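Local atomic coordinates of GCN5-related N-acetyltransferase (Streptococcus suis, PDB entry 3G3S), a protein that belongs to the GCN5-related acetyltransferase family and probably transfers an acetyl group from acetyl-CoA to an amine. Residues S42-Y47 with K66-K71; N72-P77 with Y243-W248; F108-L113 with L208-L213. All coordinates share one frame; numbering follows the deposited sequence. Where two conformers were deposited one is given.

Contact 1. Residues S42-Y47 with K66-K71; sequences SALALY and KICEGK
Leu44 and Leu46 of strand 42-47 direct their isobutyl groups at Ile67 and Cys68 of the 66-71 segment, joining sheet and helix within the N-terminal part of the fold. Helix 62-68 is the connection of a beta-alpha-beta crossover, since the strands that precede and follow it in the chain, 52-58 and 73-77, are parallel neighbours in the mixed sheet. Here it packs against strand 42-48, one strand further out.

The two leucines bury the most surface, 52 and 51 Å², and they share one rotamer. In each, CG lies anti to the backbone N (chi1 170° in Leu44, -180° in Leu46). Leu44 CD1 makes the nearer approach to Cys68 SG, at 3.8 Å, while Leu44 CD2 meets Ile67 CG2 at 3.9 Å. The side chains of Leu44 and Ile67 run antiparallel alongside one another, and Leu44 CD2 also comes within 4.1 Å of Ile67 CD1. Leu46 uses CD2 alone on the isoleucine, again 3.9 Å from Ile67 CG2, and the two side chains cross obliquely. Ile67 CG2 is thus shared by both leucines.

Alternation along the strand sets which residues take part. Ala43, Ala45 and Tyr47 face the other way, where Ala43 and Ala45 touch helix 2-13 and Ala45 and Tyr47 touch helix 19-26, so the strand is covered on both faces. Tyr33 of strand 31-34, an outermost strand of the chain's sheet, adds to the apolar cluster by touching Leu46 and Ile67.

No hydrogen bond links the two segments. Within 66-71, a type II turn from Cys68 to Lys71 brings the lysine chain back toward Leu46, whose CD2 is 4.4 Å from Lys71 CE. Beyond that methylene, Lys71 NZ donates to Ile67 O over 2.9 Å, nearly in line with the carbonyl, at a C=O...N angle of 173°.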
loop_
_atom_site.group_PDB
_atom_site.type_symbol
_atom_site.label_atom_id
_atom_site.label_comp_id
_atom_site.label_asym_id
_atom_site.label_seq_id
_atom_site.Cartn_x
_atom_site.Cartn_y
_atom_site.Cartn_z
ATOM N N SER A 42 18.257 -13.040 -2.511
ATOM C CA SER A 42 17.871 -13.568 -1.227
ATOM C C SER A 42 17.274 -12.424 -0.421
ATOM O O SER A 42 17.757 -11.325 -0.476
ATOM C CB SER A 42 19.099 -14.173 -0.525
ATOM O OG SER A 42 19.707 -15.180 -1.341
ATOM N N ALA A 43 16.195 -12.681 0.306
ATOM C CA ALA A 43 15.568 -11.655 1.104
ATOM C C ALA A 43 14.978 -12.191 2.425
ATOM O O ALA A 43 14.697 -13.379 2.596
ATOM C CB ALA A 43 14.476 -10.919 0.279
ATOM N N LEU A 44 14.799 -11.252 3.342
ATOM C CA LEU A 44 14.302 -11.475 4.681
ATOM C C LEU A 44 13.257 -10.422 4.999
ATOM O O LEU A 44 13.505 -9.228 4.887
ATOM C CB LEU A 44 15.432 -11.346 5.712
ATOM C CG LEU A 44 15.052 -11.309 7.197
ATOM C CD1 LEU A 44 14.477 -12.648 7.702
ATOM C CD2 LEU A 44 16.287 -10.920 8.028
ATOM N N ALA A 45 12.045 -10.876 5.297
ATOM C CA ALA A 45 11.028 -10.006 5.811
ATOM C C ALA A 45 11.092 -10.213 7.336
ATOM O O ALA A 45 10.787 -11.301 7.864
ATOM C CB ALA A 45 9.640 -10.364 5.222
ATOM N N LEU A 46 11.495 -9.172 8.053
ATOM C CA LEU A 46 11.682 -9.240 9.499
ATOM C C LEU A 46 10.710 -8.326 10.191
ATOM O O LEU A 46 10.670 -7.125 9.927
ATOM C CB LEU A 46 13.120 -8.843 9.833
ATOM C CG LEU A 46 13.547 -8.845 11.296
ATOM C CD1 LEU A 46 13.512 -10.234 11.873
ATOM C CD2 LEU A 46 14.963 -8.196 11.432
ATOM N N TYR A 47 9.909 -8.910 11.065
ATOM C CA TYR A 47 8.873 -8.184 11.761
ATOM C C TYR A 47 8.889 -8.524 13.205
ATOM O O TYR A 47 9.075 -9.676 13.548
ATOM C CB TYR A 47 7.513 -8.568 11.211
ATOM C CG TYR A 47 6.370 -7.896 11.946
ATOM C CD1 TYR A 47 5.895 -6.669 11.535
ATOM C CD2 TYR A 47 5.756 -8.500 13.048
ATOM C CE1 TYR A 47 4.838 -6.047 12.205
ATOM C CE2 TYR A 47 4.713 -7.859 13.749
ATOM C CZ TYR A 47 4.252 -6.642 13.299
ATOM O OH TYR A 47 3.189 -6.013 13.922
ATOM N N LYS A 66 21.970 -14.545 9.984
ATOM C CA LYS A 66 22.679 -13.853 11.062
ATOM C C LYS A 66 21.897 -12.696 11.660
ATOM O O LYS A 66 21.940 -12.479 12.875
ATOM C CB LYS A 66 24.031 -13.345 10.579
ATOM C CG LYS A 66 24.984 -14.482 10.312
ATOM C CD LYS A 66 26.345 -13.985 9.878
ATOM C CE LYS A 66 27.307 -15.151 9.686
ATOM N NZ LYS A 66 28.724 -14.670 9.613
ATOM N N ILE A 67 21.159 -11.981 10.810
ATOM C CA ILE A 67 20.336 -10.867 11.238
ATOM C C ILE A 67 19.269 -11.353 12.215
ATOM O O ILE A 67 18.823 -10.601 13.082
ATOM C CB ILE A 67 19.616 -10.184 10.028
ATOM C CG1 ILE A 67 20.604 -9.600 9.025
ATOM C CG2 ILE A 67 18.683 -9.070 10.498
ATOM C CD1 ILE A 67 19.937 -9.052 7.796
ATOM N N CYS A 68 18.851 -12.602 12.084
ATOM C CA CYS A 68 17.851 -13.173 12.967
ATOM C C CYS A 68 18.384 -13.681 14.288
ATOM O O CYS A 68 17.606 -13.973 15.177
ATOM C CB CYS A 68 17.155 -14.332 12.255
ATOM S SG CYS A 68 16.376 -13.834 10.722
ATOM N N GLU A 69 19.703 -13.791 14.415
ATOM C CA GLU A 69 20.294 -14.366 15.623
ATOM C C GLU A 69 20.105 -13.473 16.822
ATOM O O GLU A 69 20.099 -12.260 16.692
ATOM C CB GLU A 69 21.781 -14.618 15.420
ATOM C CG GLU A 69 22.066 -15.719 14.461
ATOM C CD GLU A 69 23.550 -15.865 14.170
ATOM O OE1 GLU A 69 24.329 -15.221 14.867
ATOM O OE2 GLU A 69 23.927 -16.599 13.236
ATOM N N GLY A 70 19.950 -14.088 17.990
ATOM C CA GLY A 70 19.778 -13.349 19.223
ATOM C C GLY A 70 18.429 -12.668 19.402
ATOM O O GLY A 70 18.311 -11.721 20.197
ATOM N N LYS A 71 17.422 -13.138 18.667
ATOM C CA LYS A 71 16.070 -12.603 18.772
ATOM C C LYS A 71 15.086 -13.700 19.121
ATOM O O LYS A 71 15.277 -14.858 18.769
ATOM C CB LYS A 71 15.646 -11.958 17.457
ATOM C CG LYS A 71 16.444 -10.756 17.073
ATOM C CD LYS A 71 15.954 -10.224 15.743
ATOM C CE LYS A 71 16.559 -8.912 15.426
ATOM N NZ LYS A 71 18.047 -8.986 15.312
#

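Contact 2. Residues N72-P77 with Y243-W248; sequences NIILVP and YQAYEW. With EDO (1,2-ethanediol), chain H.
A chi1 of -57° puts Trp248 CG anti to the carbonyl carbon, and chi2 of 128° turns the indole so that it lies alongside Ile73, whose CG2 sits between backbone N and carbonyl carbon and comes within 3.3 Å of Trp248 NE1. That NE1 is hydrogen-bonded to Cys68 O. In the conformer given here (a second was deposited), Leu75 CD1 lies over a face of the six-membered ring, 4.3 Å from its centroid, a CH-pi contact. Across the sheet from these groups, Ile74 CG2 packs on Ala245 CB.

Strands 73-77 and 239-248 are antiparallel neighbours in the mixed sheet, with segment axes at 146°. Leu75 and Tyr246 form a hydrogen-bonded pair: Leu75 N to Tyr246 O 2.7 Å, Tyr246 N to Leu75 O 2.9 Å. Two residues along, water 1 takes the place of a direct bond, donating to Ile73 O and accepting from Trp248 N at 2.9 Å.

At the other end Pro77 has no N-H to offer, and its CD abuts Gln244 O at 3.3 Å. Water 2 bridges two acceptors there, donating to Pro77 O and to Gln244 O. Direct pairing is therefore confined to Leu75 and Tyr246, with one water bridging at each end.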
loop_
_atom_site.group_PDB
_atom_site.type_symbol
_atom_site.label_atom_id
_atom_site.label_comp_id
_atom_site.label_asym_id
_atom_site.label_seq_id
_atom_site.Cartn_x
_atom_site.Cartn_y
_atom_site.Cartn_z
ATOM N N ASN A 72 14.016 -13.320 19.818
ATOM C CA ASN A 72 12.942 -14.238 20.130
ATOM C C ASN A 72 12.137 -14.380 18.833
ATOM O O ASN A 72 11.099 -13.736 18.666
ATOM C CB ASN A 72 12.107 -13.648 21.255
ATOM C CG ASN A 72 10.944 -14.522 21.633
ATOM O OD1 ASN A 72 10.969 -15.742 21.404
ATOM N ND2 ASN A 72 9.894 -13.903 22.217
ATOM N N ILE A 73 12.611 -15.242 17.937
ATOM C CA ILE A 73 12.129 -15.285 16.536
ATOM C C ILE A 73 11.685 -16.617 16.006
ATOM O O ILE A 73 12.239 -17.658 16.387
ATOM C CB ILE A 73 13.288 -14.757 15.588
ATOM C CG1 ILE A 73 12.797 -14.488 14.178
ATOM C CG2 ILE A 73 14.441 -15.735 15.547
ATOM C CD1 ILE A 73 13.617 -13.493 13.412
ATOM N N ILE A 74 10.623 -16.591 15.179
ATOM C CA ILE A 74 10.204 -17.761 14.405
ATOM C C ILE A 74 10.750 -17.546 12.971
ATOM O O ILE A 74 10.409 -16.543 12.313
ATOM C CB ILE A 74 8.642 -18.019 14.402
ATOM C CG1 ILE A 74 8.120 -18.224 15.849
ATOM C CG2 ILE A 74 8.290 -19.219 13.478
ATOM C CD1 ILE A 74 6.552 -18.330 15.962
ATOM N N LEU A 75 11.648 -18.443 12.535
ATOM C CA LEU A 75 12.214 -18.436 11.195
ATOM C C LEU A 75 11.309 -19.254 10.284
ATOM O O LEU A 75 11.009 -20.422 10.591
ATOM C CB LEU A 75 13.584 -19.100 11.161
ATOM C CG LEU A 75 14.644 -18.519 12.065
ATOM C CD1 LEU A 75 15.950 -19.265 11.837
ATOM C CD2 LEU A 75 14.799 -17.065 11.766
ATOM N N VAL A 76 10.896 -18.667 9.168
ATOM C CA VAL A 76 10.030 -19.368 8.240
ATOM C C VAL A 76 10.700 -19.455 6.858
ATOM O O VAL A 76 10.713 -18.489 6.120
ATOM C CB VAL A 76 8.641 -18.723 8.116
ATOM C CG1 VAL A 76 7.771 -19.610 7.176
ATOM C CG2 VAL A 76 7.974 -18.507 9.504
ATOM N N PRO A 77 11.240 -20.630 6.506
ATOM C CA PRO A 77 11.872 -20.811 5.210
ATOM C C PRO A 77 10.876 -20.915 4.055
ATOM O O PRO A 77 9.902 -21.668 4.147
ATOM C CB PRO A 77 12.564 -22.154 5.345
ATOM C CG PRO A 77 11.842 -22.891 6.361
ATOM C CD PRO A 77 11.280 -21.871 7.313
ATOM N N TYR A 243 3.318 -26.158 7.480
ATOM C CA TYR A 243 4.563 -25.643 6.929
ATOM C C TYR A 243 5.694 -25.673 7.966
ATOM O O TYR A 243 5.438 -25.708 9.165
ATOM C CB TYR A 243 4.347 -24.251 6.338
ATOM C CG TYR A 243 4.117 -23.113 7.298
ATOM C CD1 TYR A 243 5.172 -22.471 7.889
ATOM C CD2 TYR A 243 2.845 -22.597 7.534
ATOM C CE1 TYR A 243 4.977 -21.427 8.729
ATOM C CE2 TYR A 243 2.656 -21.515 8.394
ATOM C CZ TYR A 243 3.742 -20.946 8.977
ATOM O OH TYR A 243 3.634 -19.871 9.804
ATOM N N GLN A 244 6.933 -25.695 7.477
ATOM C CA GLN A 244 8.111 -25.733 8.333
ATOM C C GLN A 244 8.464 -24.403 8.996
ATOM O O GLN A 244 8.464 -23.353 8.358
ATOM C CB GLN A 244 9.359 -26.179 7.537
ATOM C CG GLN A 244 9.270 -27.596 6.915
ATOM C CD GLN A 244 10.589 -28.084 6.320
ATOM O OE1 GLN A 244 11.648 -27.465 6.510
ATOM N NE2 GLN A 244 10.530 -29.211 5.593
ATOM N N ALA A 245 8.832 -24.475 10.270
ATOM C CA ALA A 245 9.267 -23.310 11.036
ATOM C C ALA A 245 10.378 -23.741 11.981
ATOM O O ALA A 245 10.505 -24.948 12.300
ATOM C CB ALA A 245 8.080 -22.659 11.823
ATOM N N TYR A 246 11.173 -22.750 12.390
ATOM C CA TYR A 246 12.283 -22.928 13.323
ATOM C C TYR A 246 12.333 -21.816 14.362
ATOM O O TYR A 246 11.955 -20.688 14.081
ATOM C CB TYR A 246 13.633 -22.936 12.579
ATOM C CG TYR A 246 13.840 -24.066 11.602
ATOM C CD1 TYR A 246 13.422 -23.961 10.272
ATOM C CD2 TYR A 246 14.480 -25.230 11.988
ATOM C CE1 TYR A 246 13.635 -24.969 9.372
ATOM C CE2 TYR A 246 14.687 -26.252 11.092
ATOM C CZ TYR A 246 14.246 -26.130 9.795
ATOM O OH TYR A 246 14.454 -27.179 8.940
ATOM N N GLU A 247 12.828 -22.157 15.549
ATOM C CA GLU A 247 13.142 -21.230 16.628
ATOM C C GLU A 247 14.521 -21.568 17.125
ATOM O O GLU A 247 14.965 -22.705 16.972
ATOM C CB GLU A 247 12.272 -21.474 17.819
ATOM C CG GLU A 247 10.920 -20.874 17.753
ATOM C CD GLU A 247 10.023 -21.463 18.811
ATOM O OE1 GLU A 247 10.506 -22.339 19.577
ATOM O OE2 GLU A 247 8.833 -21.076 18.843
ATOM N N TRP A 248 15.144 -20.622 17.796
ATOM C CA TRP A 248 16.435 -20.896 18.415
ATOM C C TRP A 248 16.159 -21.752 19.653
ATOM O O TRP A 248 15.101 -21.621 20.278
ATOM C CB TRP A 248 17.151 -19.631 18.822
ATOM C CG TRP A 248 17.405 -18.620 17.732
ATOM C CD1 TRP A 248 17.079 -17.316 17.767
ATOM C CD2 TRP A 248 18.011 -18.847 16.448
ATOM N NE1 TRP A 248 17.452 -16.697 16.618
ATOM C CE2 TRP A 248 18.020 -17.614 15.778
ATOM C CE3 TRP A 248 18.563 -19.970 15.812
ATOM C CZ2 TRP A 248 18.560 -17.459 14.523
ATOM C CZ3 TRP A 248 19.098 -19.820 14.550
ATOM C CH2 TRP A 248 19.098 -18.575 13.924
HETATM C C1 EDO H . 10.064 -25.039 3.705
HETATM O O1 EDO H . 9.101 -24.521 2.797
HETATM C C2 EDO H . 10.370 -26.465 3.289
HETATM O O2 EDO H . 9.183 -27.228 3.511
HETATM O O HOH W 1 13.713 -18.145 18.496
HETATM O O HOH W 2 8.039 -22.930 5.657
#

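Contact 3. Residues F108-L113 with L208-L213; sequences FDLGHL and LILACL
OD1 of Asp109, the residue after Phe108, accepts two backbone N-H groups at the start of helix 110-118. The bond from His112 N is 3.1 Å long and straight, with an angle of 171° at the hydrogen, and its donor stands well above the carboxylate plane; the one from Gly111 N is weak and bent. This N-cap fixes the first turn, from which Leu110 and Leu113 extend to helix 200-214.

Phe108, just before the cap, receives Ile209 CG2 over its ring centre: a CH-pi contact of 3.7 Å to the centroid, only 8° off the normal. With Ile209 CG2 anti to the backbone N, the same methyl also meets Leu113 CD1 at 3.6 Å.

Helix 200-214 crosses between the parallel neighbouring strands 184-191 and 218-223, a beta-alpha-beta unit of the GNAT fold, and helix 110-118 packs on its flank. Pro219 of strand 218-223 touches Phe108, Ile209 and Leu213 together.

Leu210 CG lies 3.9 Å from Leu113 CB, one residue along the helix from Ile209. One turn on, Leu213 CD2 approaches Phe108 CD2 to 3.7 Å.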
loop_
_atom_site.group_PDB
_atom_site.type_symbol
_atom_site.label_atom_id
_atom_site.label_comp_id
_atom_site.label_asym_id
_atom_site.label_seq_id
_atom_site.Cartn_x
_atom_site.Cartn_y
_atom_site.Cartn_z
ATOM N N PHE A 108 -17.045 -16.597 7.080
ATOM C CA PHE A 108 -17.403 -16.640 8.501
ATOM C C PHE A 108 -18.911 -16.720 8.709
ATOM O O PHE A 108 -19.661 -16.132 7.954
ATOM C CB PHE A 108 -16.891 -15.399 9.220
ATOM C CG PHE A 108 -15.399 -15.321 9.272
ATOM C CD1 PHE A 108 -14.691 -16.185 10.087
ATOM C CD2 PHE A 108 -14.703 -14.395 8.511
ATOM C CE1 PHE A 108 -13.315 -16.129 10.138
ATOM C CE2 PHE A 108 -13.315 -14.339 8.564
ATOM C CZ PHE A 108 -12.632 -15.200 9.373
ATOM N N ASP A 109 -19.326 -17.431 9.752
ATOM C CA ASP A 109 -20.732 -17.574 10.114
ATOM C C ASP A 109 -20.912 -16.579 11.212
ATOM O O ASP A 109 -20.575 -16.844 12.350
ATOM C CB ASP A 109 -20.980 -19.008 10.553
ATOM C CG ASP A 109 -22.402 -19.270 11.001
ATOM O OD1 ASP A 109 -23.152 -18.307 11.235
ATOM O OD2 ASP A 109 -22.724 -20.469 11.158
ATOM N N LEU A 110 -21.409 -15.406 10.871
ATOM C CA LEU A 110 -21.571 -14.348 11.853
ATOM C C LEU A 110 -22.475 -14.733 13.020
ATOM O O LEU A 110 -22.281 -14.256 14.146
ATOM C CB LEU A 110 -22.158 -13.096 11.203
ATOM C CG LEU A 110 -21.492 -12.449 9.986
ATOM C CD1 LEU A 110 -22.264 -11.170 9.617
ATOM C CD2 LEU A 110 -20.025 -12.138 10.228
ATOM N N GLY A 111 -23.489 -15.555 12.751
ATOM C CA GLY A 111 -24.429 -15.986 13.806
ATOM C C GLY A 111 -23.716 -16.822 14.841
ATOM O O GLY A 111 -23.859 -16.623 16.045
ATOM N N HIS A 112 -22.942 -17.763 14.330
ATOM C CA HIS A 112 -22.116 -18.656 15.116
ATOM C C HIS A 112 -21.106 -17.888 15.955
ATOM O O HIS A 112 -20.941 -18.167 17.143
ATOM C CB HIS A 112 -21.438 -19.614 14.134
ATOM C CG HIS A 112 -20.253 -20.350 14.670
ATOM N ND1 HIS A 112 -20.322 -21.192 15.757
ATOM C CD2 HIS A 112 -18.985 -20.445 14.196
ATOM C CE1 HIS A 112 -19.134 -21.738 15.958
ATOM N NE2 HIS A 112 -18.306 -21.300 15.023
ATOM N N LEU A 113 -20.447 -16.910 15.349
ATOM C CA LEU A 113 -19.435 -16.145 16.064
ATOM C C LEU A 113 -20.056 -15.361 17.192
ATOM O O LEU A 113 -19.500 -15.294 18.289
ATOM C CB LEU A 113 -18.691 -15.190 15.120
ATOM C CG LEU A 113 -17.821 -15.876 14.064
ATOM C CD1 LEU A 113 -17.350 -14.839 13.096
ATOM C CD2 LEU A 113 -16.637 -16.662 14.688
ATOM N N LEU A 208 -13.151 -10.448 18.145
ATOM C CA LEU A 208 -12.183 -9.748 17.301
ATOM C C LEU A 208 -12.530 -9.895 15.813
ATOM O O LEU A 208 -12.518 -8.904 15.080
ATOM C CB LEU A 208 -10.765 -10.269 17.565
ATOM C CG LEU A 208 -9.642 -9.632 16.738
ATOM C CD1 LEU A 208 -9.650 -8.124 16.888
ATOM C CD2 LEU A 208 -8.287 -10.222 17.102
ATOM N N ILE A 209 -12.826 -11.125 15.389
ATOM C CA ILE A 209 -13.199 -11.429 13.995
ATOM C C ILE A 209 -14.383 -10.545 13.639
ATOM O O ILE A 209 -14.350 -9.823 12.661
ATOM C CB ILE A 209 -13.536 -12.928 13.805
ATOM C CG1 ILE A 209 -12.255 -13.770 13.928
ATOM C CG2 ILE A 209 -14.247 -13.191 12.423
ATOM C CD1 ILE A 209 -12.438 -15.282 14.041
ATOM N N LEU A 210 -15.423 -10.565 14.473
ATOM C CA LEU A 210 -16.614 -9.729 14.250
ATOM C C LEU A 210 -16.283 -8.235 14.162
ATOM O O LEU A 210 -16.821 -7.520 13.310
ATOM C CB LEU A 210 -17.654 -9.978 15.345
ATOM C CG LEU A 210 -18.416 -11.291 15.264
ATOM C CD1 LEU A 210 -19.195 -11.528 16.557
ATOM C CD2 LEU A 210 -19.366 -11.308 14.051
ATOM N N ALA A 211 -15.378 -7.777 15.026
ATOM C CA ALA A 211 -14.917 -6.395 15.002
ATOM C C ALA A 211 -14.219 -6.076 13.669
ATOM O O ALA A 211 -14.391 -4.982 13.099
ATOM C CB ALA A 211 -13.971 -6.133 16.168
ATOM N N CYS A 212 -13.410 -7.023 13.197
ATOM C CA CYS A 212 -12.705 -6.885 11.927
ATOM C C CYS A 212 -13.654 -6.798 10.761
ATOM O O CYS A 212 -13.603 -5.858 9.979
ATOM C CB CYS A 212 -11.767 -8.061 11.710
ATOM S SG CYS A 212 -10.251 -7.841 12.688
ATOM N N LEU A 213 -14.525 -7.789 10.664
ATOM C CA LEU A 213 -15.504 -7.835 9.598
ATOM C C LEU A 213 -16.334 -6.552 9.566
ATOM O O LEU A 213 -16.569 -5.977 8.504
ATOM C CB LEU A 213 -16.389 -9.070 9.744
ATOM C CG LEU A 213 -15.730 -10.457 9.619
ATOM C CD1 LEU A 213 -16.811 -11.491 9.723
ATOM C CD2 LEU A 213 -14.929 -10.680 8.327
#

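How the contacts relate
From the N terminus, contact 1 closes first: the chain leaves strand 42-48, passes through strand 52-58 and returns along helix 62-68. Contact 2 opens directly after it, at strand 73-77, and closes only at the last strand, 239-248, so its loop takes in most of the remaining chain. Contact 3, between 108-113 and 208-213, opens and closes within that long loop; none of the three cross. Contacts 1 and 2 touch, with centres 10 Å apart, and join the N-terminal strands to the C-terminal one. Contact 3 ties two helices beyond the chain's centre, its nearest atoms about 17 Å from those of contact 2.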